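Local coordinates for enterocine A immunity protein (Enterococcus faecium, PDB 2BL8) that confers on the producing bacterium immunity to enterocin A, a pediocin-like antimicrobial bacteriocin, at residues L12-I16 with L28-Q32; S48-L54 with L80-R85; A5-H10 with V34-E39. All coordinates share one frame; numbering follows the deposited sequence.

Interaction 1. Residues L12-I16 with L28-Q32; sequences LYNDI and LEVLQ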
loop_
_atom_site.group_PDB
_atom_site.type_symbol
_atom_site.label_atom_id
_atom_site.label_comp_id
_atom_site.label_asym_id
_atom_site.label_seq_id
_atom_site.Cartn_x
_atom_site.Cartn_y
_atom_site.Cartn_z
ATOM N N LEU A 12 5.995 6.362 1.024
ATOM C CA LEU A 12 5.303 6.193 -0.249
ATOM C C LEU A 12 4.598 7.502 -0.610
ATOM O O LEU A 12 4.630 7.940 -1.762
ATOM C CB LEU A 12 4.292 5.043 -0.155
ATOM C CG LEU A 12 3.545 4.631 -1.427
ATOM C CD1 LEU A 12 4.539 4.217 -2.507
ATOM C CD2 LEU A 12 2.602 3.478 -1.108
ATOM N N TYR A 13 3.983 8.134 0.385
ATOM C CA TYR A 13 3.278 9.394 0.170
ATOM C C TYR A 13 4.242 10.456 -0.346
ATOM O O TYR A 13 3.983 11.107 -1.359
ATOM C CB TYR A 13 2.652 9.891 1.477
ATOM C CG TYR A 13 1.883 11.187 1.318
ATOM C CD1 TYR A 13 0.495 11.188 1.211
ATOM C CD2 TYR A 13 2.551 12.409 1.223
ATOM C CE1 TYR A 13 -0.215 12.372 1.011
ATOM C CE2 TYR A 13 1.854 13.597 1.019
ATOM C CZ TYR A 13 0.470 13.569 0.914
ATOM O OH TYR A 13 -0.228 14.740 0.710
ATOM N N ASN A 14 5.351 10.632 0.366
ATOM C CA ASN A 14 6.347 11.630 -0.004
ATOM C C ASN A 14 6.962 11.390 -1.370
ATOM O O ASN A 14 7.180 12.333 -2.129
ATOM C CB ASN A 14 7.449 11.694 1.058
ATOM C CG ASN A 14 7.031 12.490 2.277
ATOM O OD1 ASN A 14 5.847 12.768 2.476
ATOM N ND2 ASN A 14 8.001 12.858 3.106
ATOM N N ASP A 15 7.241 10.132 -1.696
ATOM C CA ASP A 15 7.844 9.827 -2.989
ATOM C C ASP A 15 6.903 10.182 -4.138
ATOM O O ASP A 15 7.327 10.724 -5.158
ATOM C CB ASP A 15 8.214 8.347 -3.079
ATOM C CG ASP A 15 9.163 8.065 -4.224
ATOM O OD1 ASP A 15 10.339 8.468 -4.122
ATOM O OD2 ASP A 15 8.734 7.459 -5.229
ATOM N N ILE A 16 5.624 9.869 -3.966
ATOM C CA ILE A 16 4.623 10.153 -4.987
ATOM C C ILE A 16 4.307 11.644 -5.056
ATOM O O ILE A 16 4.181 12.215 -6.146
ATOM C CB ILE A 16 3.308 9.376 -4.705
ATOM C CG1 ILE A 16 3.526 7.879 -4.941
ATOM C CG2 ILE A 16 2.185 9.894 -5.606
ATOM C CD1 ILE A 16 2.338 7.012 -4.543
ATOM N N LEU A 28 -2.890 9.914 -2.965
ATOM C CA LEU A 28 -2.262 10.651 -1.875
ATOM C C LEU A 28 -3.264 10.900 -0.748
ATOM O O LEU A 28 -2.918 10.824 0.432
ATOM C CB LEU A 28 -1.704 11.984 -2.383
ATOM C CG LEU A 28 -0.527 11.908 -3.360
ATOM C CD1 LEU A 28 -0.169 13.306 -3.830
ATOM C CD2 LEU A 28 0.673 11.261 -2.679
ATOM N N GLU A 29 -4.507 11.195 -1.115
ATOM C CA GLU A 29 -5.550 11.450 -0.131
ATOM C C GLU A 29 -5.783 10.207 0.721
ATOM O O GLU A 29 -5.927 10.291 1.941
ATOM C CB GLU A 29 -6.848 11.854 -0.835
ATOM C CG GLU A 29 -7.996 12.186 0.106
ATOM C CD GLU A 29 -9.206 12.723 -0.631
ATOM O OE1 GLU A 29 -9.046 13.704 -1.387
ATOM O OE2 GLU A 29 -10.314 12.168 -0.454
ATOM N N VAL A 30 -5.816 9.048 0.070
ATOM C CA VAL A 30 -6.022 7.794 0.779
ATOM C C VAL A 30 -4.831 7.489 1.683
ATOM O O VAL A 30 -5.003 7.084 2.832
ATOM C CB VAL A 30 -6.235 6.625 -0.205
ATOM C CG1 VAL A 30 -6.214 5.307 0.545
ATOM C CG2 VAL A 30 -7.577 6.790 -0.912
ATOM N N LEU A 31 -3.621 7.680 1.168
ATOM C CA LEU A 31 -2.430 7.433 1.970
ATOM C C LEU A 31 -2.457 8.322 3.209
ATOM O O LEU A 31 -2.120 7.881 4.310
ATOM C CB LEU A 31 -1.169 7.706 1.149
ATOM C CG LEU A 31 -0.860 6.653 0.083
ATOM C CD1 LEU A 31 0.285 7.144 -0.793
ATOM C CD2 LEU A 31 -0.504 5.330 0.753
ATOM N N GLN A 32 -2.866 9.573 3.022
ATOM C CA GLN A 32 -2.943 10.520 4.124
ATOM C C GLN A 32 -3.883 9.992 5.198
ATOM O O GLN A 32 -3.532 9.953 6.376
ATOM C CB GLN A 32 -3.456 11.873 3.626
ATOM C CG GLN A 32 -3.723 12.866 4.749
ATOM C CD GLN A 32 -2.452 13.355 5.407
ATOM O OE1 GLN A 32 -1.708 14.147 4.828
ATOM N NE2 GLN A 32 -2.193 12.885 6.622
#

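Interaction 2. Residues S48-L54 with L80-R85; sequences SPLINRL and LSEIGR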
loop_
_atom_site.group_PDB
_atom_site.type_symbol
_atom_site.label_atom_id
_atom_site.label_comp_id
_atom_site.label_asym_id
_atom_site.label_seq_id
_atom_site.Cartn_x
_atom_site.Cartn_y
_atom_site.Cartn_z
ATOM N N SER A 48 -3.363 -4.547 10.277
ATOM C CA SER A 48 -3.266 -5.440 9.125
ATOM C C SER A 48 -4.450 -5.298 8.174
ATOM O O SER A 48 -4.273 -5.244 6.961
ATOM C CB SER A 48 -3.131 -6.895 9.582
ATOM O OG SER A 48 -1.898 -7.093 10.250
ATOM N N PRO A 49 -5.680 -5.243 8.713
ATOM C CA PRO A 49 -6.857 -5.103 7.850
ATOM C C PRO A 49 -6.822 -3.800 7.048
ATOM O O PRO A 49 -7.151 -3.775 5.857
ATOM C CB PRO A 49 -8.016 -5.133 8.844
ATOM C CG PRO A 49 -7.491 -6.000 9.944
ATOM C CD PRO A 49 -6.082 -5.492 10.109
ATOM N N LEU A 50 -6.416 -2.722 7.709
ATOM C CA LEU A 50 -6.345 -1.418 7.066
ATOM C C LEU A 50 -5.292 -1.445 5.970
ATOM O O LEU A 50 -5.517 -0.950 4.866
ATOM C CB LEU A 50 -5.995 -0.337 8.089
ATOM C CG LEU A 50 -5.952 1.089 7.541
ATOM C CD1 LEU A 50 -7.327 1.461 7.006
ATOM C CD2 LEU A 50 -5.518 2.047 8.634
ATOM N N ILE A 51 -4.144 -2.026 6.288
ATOM C CA ILE A 51 -3.053 -2.127 5.330
ATOM C C ILE A 51 -3.498 -2.893 4.090
ATOM O O ILE A 51 -3.237 -2.465 2.966
ATOM C CB ILE A 51 -1.839 -2.838 5.959
ATOM C CG1 ILE A 51 -1.224 -1.939 7.035
ATOM C CG2 ILE A 51 -0.810 -3.193 4.886
ATOM C CD1 ILE A 51 -0.124 -2.598 7.824
ATOM N N ASN A 52 -4.177 -4.020 4.284
ATOM C CA ASN A 52 -4.612 -4.805 3.136
ATOM C C ASN A 52 -5.628 -4.059 2.283
ATOM O O ASN A 52 -5.592 -4.142 1.053
ATOM C CB ASN A 52 -5.190 -6.145 3.576
ATOM C CG ASN A 52 -5.252 -7.130 2.434
ATOM O OD1 ASN A 52 -4.220 -7.517 1.893
ATOM N ND2 ASN A 52 -6.457 -7.519 2.043
ATOM N N ARG A 53 -6.537 -3.329 2.924
ATOM C CA ARG A 53 -7.525 -2.557 2.183
ATOM C C ARG A 53 -6.797 -1.517 1.335
ATOM O O ARG A 53 -7.189 -1.233 0.200
ATOM C CB ARG A 53 -8.492 -1.853 3.143
ATOM C CG ARG A 53 -9.431 -2.795 3.878
ATOM C CD ARG A 53 -10.336 -2.054 4.867
ATOM N NE ARG A 53 -11.120 -0.992 4.240
ATOM C CZ ARG A 53 -10.696 0.256 4.061
ATOM N NH1 ARG A 53 -9.484 0.617 4.465
ATOM N NH2 ARG A 53 -11.485 1.149 3.479
ATOM N N LEU A 54 -5.736 -0.953 1.896
ATOM C CA LEU A 54 -4.955 0.058 1.199
ATOM C C LEU A 54 -4.268 -0.532 -0.022
ATOM O O LEU A 54 -4.301 0.056 -1.105
ATOM C CB LEU A 54 -3.906 0.666 2.134
ATOM C CG LEU A 54 -2.874 1.569 1.450
ATOM C CD1 LEU A 54 -3.568 2.732 0.750
ATOM C CD2 LEU A 54 -1.887 2.079 2.481
ATOM N N LEU A 80 4.999 -2.917 2.685
ATOM C CA LEU A 80 3.844 -2.576 3.511
ATOM C C LEU A 80 2.975 -3.813 3.741
ATOM O O LEU A 80 2.555 -4.094 4.862
ATOM C CB LEU A 80 3.019 -1.463 2.854
ATOM C CG LEU A 80 1.874 -0.909 3.709
ATOM C CD1 LEU A 80 2.421 -0.329 5.004
ATOM C CD2 LEU A 80 1.119 0.153 2.926
ATOM N N SER A 81 2.713 -4.566 2.680
ATOM C CA SER A 81 1.908 -5.762 2.830
ATOM C C SER A 81 2.616 -6.783 3.719
ATOM O O SER A 81 1.970 -7.497 4.490
ATOM C CB SER A 81 1.618 -6.389 1.473
ATOM O OG SER A 81 0.760 -7.497 1.637
ATOM N N GLU A 82 3.940 -6.860 3.609
ATOM C CA GLU A 82 4.698 -7.808 4.428
ATOM C C GLU A 82 4.492 -7.502 5.909
ATOM O O GLU A 82 4.387 -8.415 6.736
ATOM C CB GLU A 82 6.186 -7.749 4.078
ATOM C CG GLU A 82 6.489 -8.173 2.650
ATOM C CD GLU A 82 7.972 -8.160 2.332
ATOM O OE1 GLU A 82 8.625 -7.122 2.567
ATOM O OE2 GLU A 82 8.484 -9.186 1.840
ATOM N N ILE A 83 4.428 -6.217 6.242
ATOM C CA ILE A 83 4.203 -5.811 7.626
ATOM C C ILE A 83 2.813 -6.252 8.061
ATOM O O ILE A 83 2.625 -6.731 9.180
ATOM C CB ILE A 83 4.319 -4.280 7.781
ATOM C CG1 ILE A 83 5.774 -3.857 7.578
ATOM C CG2 ILE A 83 3.804 -3.847 9.154
ATOM C CD1 ILE A 83 5.993 -2.360 7.646
ATOM N N GLY A 84 1.843 -6.088 7.169
ATOM C CA GLY A 84 0.480 -6.472 7.475
ATOM C C GLY A 84 0.337 -7.973 7.603
ATOM O O GLY A 84 -0.498 -8.465 8.361
ATOM N N ARG A 85 1.162 -8.703 6.860
ATOM C CA ARG A 85 1.121 -10.157 6.878
ATOM C C ARG A 85 2.365 -10.756 7.501
ATOM O O ARG A 85 3.204 -11.343 6.811
ATOM C CB ARG A 85 0.932 -10.688 5.456
ATOM C CG ARG A 85 -0.426 -10.326 4.881
ATOM C CD ARG A 85 -0.655 -10.903 3.489
ATOM N NE ARG A 85 -1.906 -10.393 2.929
ATOM C CZ ARG A 85 -2.444 -10.793 1.784
ATOM N NH1 ARG A 85 -1.845 -11.725 1.052
ATOM N NH2 ARG A 85 -3.586 -10.254 1.371
#

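Interaction 3. Residues A5-H10 with V34-E39; sequences AKQIVH and VYLKLE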
loop_
_atom_site.group_PDB
_atom_site.type_symbol
_atom_site.label_atom_id
_atom_site.label_comp_id
_atom_site.label_asym_id
_atom_site.label_seq_id
_atom_site.Cartn_x
_atom_site.Cartn_y
_atom_site.Cartn_z
ATOM N N ALA A 5 4.821 0.354 9.608
ATOM C CA ALA A 5 3.763 0.774 8.687
ATOM C C ALA A 5 3.705 2.282 8.447
ATOM O O ALA A 5 3.665 2.729 7.297
ATOM C CB ALA A 5 2.410 0.276 9.184
ATOM N N LYS A 6 3.689 3.068 9.520
ATOM C CA LYS A 6 3.640 4.522 9.369
ATOM C C LYS A 6 4.785 5.013 8.494
ATOM O O LYS A 6 4.607 5.896 7.654
ATOM C CB LYS A 6 3.749 5.230 10.721
ATOM C CG LYS A 6 2.606 5.009 11.684
ATOM C CD LYS A 6 2.876 5.796 12.957
ATOM C CE LYS A 6 1.918 5.428 14.072
ATOM N NZ LYS A 6 2.236 6.163 15.333
ATOM N N GLN A 7 5.965 4.446 8.707
ATOM C CA GLN A 7 7.145 4.840 7.954
ATOM C C GLN A 7 6.992 4.564 6.466
ATOM O O GLN A 7 7.292 5.420 5.635
ATOM C CB GLN A 7 8.380 4.112 8.488
ATOM C CG GLN A 7 9.696 4.650 7.951
ATOM C CD GLN A 7 10.896 3.926 8.529
ATOM O OE1 GLN A 7 10.946 3.648 9.729
ATOM N NE2 GLN A 7 11.874 3.624 7.682
ATOM N N ILE A 8 6.523 3.367 6.132
ATOM C CA ILE A 8 6.349 3.012 4.731
ATOM C C ILE A 8 5.291 3.881 4.056
ATOM O O ILE A 8 5.494 4.353 2.940
ATOM C CB ILE A 8 5.969 1.531 4.577
ATOM C CG1 ILE A 8 7.058 0.644 5.195
ATOM C CG2 ILE A 8 5.780 1.200 3.106
ATOM C CD1 ILE A 8 8.423 0.815 4.584
ATOM N N VAL A 9 4.172 4.107 4.737
ATOM C CA VAL A 9 3.107 4.938 4.183
ATOM C C VAL A 9 3.622 6.355 3.975
ATOM O O VAL A 9 3.380 6.965 2.933
ATOM C CB VAL A 9 1.880 4.982 5.120
ATOM C CG1 VAL A 9 0.896 6.043 4.650
ATOM C CG2 VAL A 9 1.202 3.624 5.143
ATOM N N HIS A 10 4.329 6.873 4.976
ATOM C CA HIS A 10 4.887 8.219 4.907
ATOM C C HIS A 10 5.862 8.308 3.736
ATOM O O HIS A 10 5.831 9.267 2.968
ATOM C CB HIS A 10 5.602 8.555 6.221
ATOM C CG HIS A 10 5.908 10.011 6.393
ATOM N ND1 HIS A 10 6.292 10.550 7.604
ATOM C CD2 HIS A 10 5.885 11.042 5.515
ATOM C CE1 HIS A 10 6.489 11.848 7.465
ATOM N NE2 HIS A 10 6.248 12.173 6.205
ATOM N N VAL A 34 -4.919 6.943 5.747
ATOM C CA VAL A 34 -4.394 5.738 6.379
ATOM C C VAL A 34 -3.331 6.078 7.424
ATOM O O VAL A 34 -3.320 5.506 8.517
ATOM C CB VAL A 34 -3.794 4.786 5.315
ATOM C CG1 VAL A 34 -3.125 3.593 5.981
ATOM C CG2 VAL A 34 -4.888 4.313 4.388
ATOM N N TYR A 35 -2.448 7.013 7.085
ATOM C CA TYR A 35 -1.378 7.436 7.986
ATOM C C TYR A 35 -1.949 7.913 9.315
ATOM O O TYR A 35 -1.492 7.499 10.381
ATOM C CB TYR A 35 -0.565 8.575 7.364
ATOM C CG TYR A 35 0.601 9.007 8.225
ATOM C CD1 TYR A 35 1.786 8.274 8.250
ATOM C CD2 TYR A 35 0.507 10.134 9.043
ATOM C CE1 TYR A 35 2.848 8.650 9.071
ATOM C CE2 TYR A 35 1.561 10.518 9.865
ATOM C CZ TYR A 35 2.726 9.773 9.877
ATOM O OH TYR A 35 3.763 10.143 10.704
ATOM N N LEU A 36 -2.940 8.795 9.246
ATOM C CA LEU A 36 -3.572 9.322 10.451
ATOM C C LEU A 36 -4.159 8.195 11.304
ATOM O O LEU A 36 -4.027 8.205 12.532
ATOM C CB LEU A 36 -4.656 10.336 10.077
ATOM C CG LEU A 36 -4.120 11.637 9.463
ATOM C CD1 LEU A 36 -5.275 12.484 8.955
ATOM C CD2 LEU A 36 -3.300 12.401 10.496
ATOM N N LYS A 37 -4.800 7.223 10.659
ATOM C CA LYS A 37 -5.383 6.097 11.383
ATOM C C LYS A 37 -4.316 5.256 12.074
ATOM O O LYS A 37 -4.522 4.778 13.192
ATOM C CB LYS A 37 -6.191 5.206 10.435
ATOM C CG LYS A 37 -7.458 5.848 9.912
ATOM C CD LYS A 37 -8.312 4.841 9.161
ATOM C CE LYS A 37 -9.617 5.467 8.702
ATOM N NZ LYS A 37 -10.373 6.040 9.852
ATOM N N LEU A 38 -3.178 5.079 11.409
ATOM C CA LEU A 38 -2.083 4.289 11.962
ATOM C C LEU A 38 -1.446 4.933 13.193
ATOM O O LEU A 38 -0.680 4.288 13.904
ATOM C CB LEU A 38 -1.012 4.048 10.891
ATOM C CG LEU A 38 -1.396 3.103 9.744
ATOM C CD1 LEU A 38 -0.293 3.081 8.699
ATOM C CD2 LEU A 38 -1.634 1.704 10.287
ATOM N N GLU A 39 -1.758 6.201 13.442
ATOM C CA GLU A 39 -1.207 6.896 14.604
ATOM C C GLU A 39 -2.130 6.746 15.811
ATOM O O GLU A 39 -1.837 7.257 16.894
ATOM C CB GLU A 39 -0.996 8.384 14.295
ATOM C CG GLU A 39 0.156 8.662 13.337
ATOM C CD GLU A 39 0.348 10.141 13.066
ATOM O OE1 GLU A 39 -0.612 10.782 12.595
ATOM O OE2 GLU A 39 1.456 10.662 13.320
HETATM O O HOH W 1 6.018 9.034 10.344
#

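Interaction 1. Residues L12-I16 with L28-Q32
Two opposite choices at the first torsion bring Tyr13 and Leu28 together. Tyr13 sends its CG trans to the backbone N (chi1 -179°), which carries the phenol across to the second helix, whereas Leu28 places CG trans to its own carbonyl carbon (chi1 -67°) and brings its methyl CD2 over one face of that ring. The two side chains meet at about a right angle, with CD2 of Leu28 4.0 Å from the centroid of the Tyr13 ring and displaced toward the rim, a CH-pi contact. The ring edge has other neighbours: CE1 of Tyr13 comes to 3.2 Å from the backbone O of Leu28, near the ring plane, although that oxygen already accepts the helical bond from Gln32 N. The neighbouring CD1 of Tyr13 rests against CB of Leu31 at 3.9 Å. Leu28 thus touches one aromatic ring with its methyl, its CB and its carbonyl, which probably restricts how far the ring can tilt.

The segments belong to helices 5-17 and 25-38, the first two of an antiparallel four-helix bundle; the axes of the two short segments run at 155°, 9.9 Å apart at closest approach. One turn on from Tyr13, Ile16 slides past Leu28 in the opposite direction, its branch CG2 3.6 Å from CD2 of Leu28, so that this one methyl is shared between an aromatic face and an aliphatic branch. Deeper in the bundle Leu31 points at the first helix. Its CD2 meets CD2 of Leu12 at 4.1 Å, the two leucines crossing at roughly a right angle, and Leu58 of helix 48-64 and Ile77 of helix 71-84 also touch Leu12. Toward the surface, the aliphatic CB of Gln32 borders CE1 of Tyr13 at 4.2 Å.

Interaction 2. Residues S48-L54 with L80-R85
Ile51 is the knob of this contact: its side chain fits among Leu80, Ser81, Ile83 and Gly84 of the facing helix. The two branches divide the work. CG2 of Ile51 lies 3.7 Å from CG of Leu80, while CD1, at the end of the longer branch, settles 3.9 Å from CA of Gly84. With no side chain on Gly84, the backbones draw close, and its CA stands only 4.2 Å from that of Ser48. One turn further along, CD2 of Leu54 meets CD2 of Leu80 at 3.6 Å, the leucines crossing at nearly a right angle. Ser48 adds a short polar clasp to this dense region, donating from OG to the carbonyl O of Gly84 at 2.7 Å. The hydroxyl approaches in the carbonyl plane, on a lone pair, and so occupies a backbone oxygen in the last turn of its helix.

The flank bearing Asn52 and Arg85 is looser and partly exposed. There the extended arginine chain runs back along its own helix toward Asn52, and its NH2 donates to OD1 of Asn52 at 2.9 Å. The bond is bent, 137° at the hydrogen, and the donor stands above the carbonyl plane of the amide instead of on a lone pair. A second grip on the guanidinium comes from the carbonyl of Ala95, bound by NH1, and Tyr97 also touches Asn52, so the C-terminal tail lies against this side. With the axes of segments 48-54 and 80-84 antiparallel at 149° and 8.9 Å apart at their closest, Ile51 supplies a knob-into-hole fit of the kind found between helices of a four-helix bundle, here its last two.

Interaction 3. Residues A5-H10 with V34-E39
Tyr35 lies beside segment 5-10 of helix 5-17 with the edge of its ring turned to the backbone: CE1 of Tyr35 is 3.6 Å from the carbonyl O of Lys6, near the ring plane. CB of Lys6 touches the same ring carbon. Tyr35 and His10 cross obliquely, their ring planes at 65° and centroids 5.4 Å apart. A water links them in the plane of both rings, 3.1 Å from ND1 of His10; its modelled 2.5 Å to OH of Tyr35 is unusually short and of doubtful exact length.

The extended Lys6 chain slides past Leu38 in the reverse sense, CG of Lys6 lying 3.8 Å from CB of Leu38. The modelled position of its outer end, which crosses Glu39 at about a right angle, is doubtful. As placed, NZ of Lys6 is 5.0 Å from OE2 of Glu39, so any charge attraction is probably weak.

On the inner side the aliphatic groups point at one another. CG2 of Val9, trans to the carbonyl carbon, meets CD1 of Leu38, 3.9 Å away, and that methyl lies equally close to CB of Ala5; CG1 of Val9 instead faces CB of Tyr35. With the axes of segments 5-10 and 34-38 at 162°, this inner layer joins helices 5-17 and 25-38 and continues into the bundle, where Ile51 of helix 48-64 touches Ala5, Leu50 and Leu54 touch Val34, and Leu80 of helix 71-84 packs on Val9.

From the N terminus, helix 5-17 supplies the first segments of interactions 3 and 1, and helix 25-38 returns antiparallel to supply both partners. Interaction 1 closes the shorter loop, around the turn between these helices, and lies within the longer loop of interaction 3; together they form a hairpin pinned at two levels. Interaction 2 opens only after both have closed, joining helices 48-64 and 71-84 in a second hairpin, so it is in series with them and nothing crosses. The hairpins meet through side chains: Leu54 packs on Val30 and Leu31 of interaction 1, while Leu50 reaches Lys37, and Leu80 reaches Ile8, in interaction 3.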